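Pseudouridine synthase (Pyrococcus abyssi, PDB 2AUS) probably isomerises uridine to pseudouridine in RNA, as an archaeal Cbf5 of the TruB family. Local coordinates at residues R126-M129 with K130-G134. Numbering follows the deposited sequence.
Sequences RAVM and KEFEG
Arg-126 meets Lys-130 where its carbonyl O lies 3.3 Å from Lys-130 CB, one turn along the last part of helix 122-131. Its guanidinium group leads off the other way, to a salt bridge with Glu-122 of the same helix. At Ala-127 the carbonyl is shared: Lys-130 N, at 3.2 Å from Ala-127 O, and Glu-131 N, at 3.3 Å from the same oxygen, both give it weak, bent hydrogen bonds. This fork mixes i+3 (3-10-like) with i+4 bonding in the last turn.

Val-128 carries the side-chain part of the contact. With CG1 anti to the backbone N (chi1 174°), that methyl sits 3.9 Å from Phe-132 CE1, the valine and the phenylalanine lying side by side and pointing the same way; both touch Ala-190 of helix 180-191. The Val-128 carbonyl O lies at the edge of the ring, near its plane, but its exact position is doubtful. Without the ring, as with an alanine at Phe-132, Val-128 CG1 would probably lose its aromatic neighbour and a gap would open beside His-186 and Ile-158.

Met-129, the buried member, turns its side chain to the sheet, against Ile-158, Val-168 and Phe-170. Farther along, past the weakly bonded last turn, Glu-133 reaches back so that its OE1 forms a salt bridge with Lys-130 NZ, 3.5 Å away, while OE2 accepts a hydrogen bond from the backbone N of Ile-158. Gly-134 then enters strand 134-137, pairing through its backbone with Val-155.

The chemistry is thus that of an amphipathic helix terminus: weak, divided backbone bonds are supplemented by apolar packing on one side, and by a carboxylate that links the exposed lysine to the backbone of strand 152-164.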
loop_
_atom_site.group_PDB
_atom_site.type_symbol
_atom_site.label_atom_id
_atom_site.label_comp_id
_atom_site.label_asym_id
_atom_site.label_seq_id
_atom_site.Cartn_x
_atom_site.Cartn_y
_atom_site.Cartn_z
ATOM N N ARG A 126 21.740 -28.904 -6.960
ATOM C CA ARG A 126 21.244 -29.870 -5.986
ATOM C C ARG A 126 22.322 -30.410 -5.057
ATOM O O ARG A 126 22.066 -30.639 -3.875
ATOM C CB ARG A 126 20.555 -31.041 -6.689
ATOM C CG ARG A 126 19.130 -30.746 -7.127
ATOM C CD ARG A 126 18.304 -32.023 -7.185
ATOM N NE ARG A 126 16.872 -31.743 -7.236
ATOM C CZ ARG A 126 16.257 -31.186 -8.273
ATOM N NH1 ARG A 126 16.950 -30.851 -9.352
ATOM N NH2 ARG A 126 14.948 -30.957 -8.228
ATOM N N ALA A 127 23.525 -30.610 -5.587
ATOM C CA ALA A 127 24.623 -31.134 -4.784
ATOM C C ALA A 127 25.125 -30.103 -3.781
ATOM O O ALA A 127 25.361 -30.426 -2.616
ATOM C CB ALA A 127 25.766 -31.581 -5.688
ATOM N N VAL A 128 25.285 -28.865 -4.236
ATOM C CA VAL A 128 25.769 -27.789 -3.380
ATOM C C VAL A 128 24.781 -27.415 -2.282
ATOM O O VAL A 128 25.178 -27.117 -1.154
ATOM C CB VAL A 128 26.083 -26.530 -4.200
ATOM C CG1 VAL A 128 26.437 -25.378 -3.277
ATOM C CG2 VAL A 128 27.231 -26.818 -5.149
ATOM N N MET A 129 23.495 -27.421 -2.608
ATOM C CA MET A 129 22.486 -27.076 -1.620
ATOM C C MET A 129 22.247 -28.239 -0.679
ATOM O O MET A 129 21.497 -28.129 0.292
ATOM C CB MET A 129 21.185 -26.666 -2.306
ATOM C CG MET A 129 21.262 -25.294 -2.945
ATOM S SD MET A 129 19.718 -24.805 -3.701
ATOM C CE MET A 129 18.708 -24.483 -2.237
ATOM N N LYS A 130 22.894 -29.360 -0.970
ATOM C CA LYS A 130 22.766 -30.539 -0.131
ATOM C C LYS A 130 23.848 -30.448 0.942
ATOM O O LYS A 130 23.678 -30.937 2.055
ATOM C CB LYS A 130 22.953 -31.808 -0.968
ATOM C CG LYS A 130 22.629 -33.098 -0.231
ATOM C CD LYS A 130 21.158 -33.150 0.163
ATOM C CE LYS A 130 20.814 -34.439 0.902
ATOM N NZ LYS A 130 19.385 -34.469 1.331
ATOM N N GLU A 131 24.952 -29.793 0.600
ATOM C CA GLU A 131 26.070 -29.638 1.519
ATOM C C GLU A 131 25.866 -28.496 2.514
ATOM O O GLU A 131 26.616 -28.378 3.482
ATOM C CB GLU A 131 27.366 -29.394 0.740
ATOM C CG GLU A 131 27.493 -27.981 0.185
ATOM C CD GLU A 131 28.754 -27.767 -0.630
ATOM O OE1 GLU A 131 28.941 -28.480 -1.641
ATOM O OE2 GLU A 131 29.557 -26.885 -0.255
ATOM N N PHE A 132 24.873 -27.643 2.274
ATOM C CA PHE A 132 24.619 -26.535 3.189
ATOM C C PHE A 132 23.756 -26.945 4.368
ATOM O O PHE A 132 23.516 -26.150 5.277
ATOM C CB PHE A 132 23.985 -25.347 2.466
ATOM C CG PHE A 132 24.989 -24.374 1.937
ATOM C CD1 PHE A 132 25.615 -24.595 0.715
ATOM C CD2 PHE A 132 25.358 -23.266 2.688
ATOM C CE1 PHE A 132 26.596 -23.724 0.249
ATOM C CE2 PHE A 132 26.337 -22.391 2.235
ATOM C CZ PHE A 132 26.960 -22.620 1.011
ATOM N N GLU A 133 23.285 -28.184 4.348
ATOM C CA GLU A 133 22.484 -28.694 5.448
ATOM C C GLU A 133 23.451 -28.971 6.591
ATOM O O GLU A 133 24.465 -29.643 6.409
ATOM C CB GLU A 133 21.763 -29.977 5.033
ATOM C CG GLU A 133 20.653 -29.749 4.025
ATOM C CD GLU A 133 20.141 -31.038 3.423
ATOM O OE1 GLU A 133 20.923 -31.705 2.712
ATOM O OE2 GLU A 133 18.965 -31.388 3.662
ATOM N N GLY A 134 23.139 -28.434 7.763
ATOM C CA GLY A 134 24.003 -28.613 8.913
ATOM C C GLY A 134 24.517 -27.262 9.366
ATOM O O GLY A 134 23.893 -26.236 9.092
#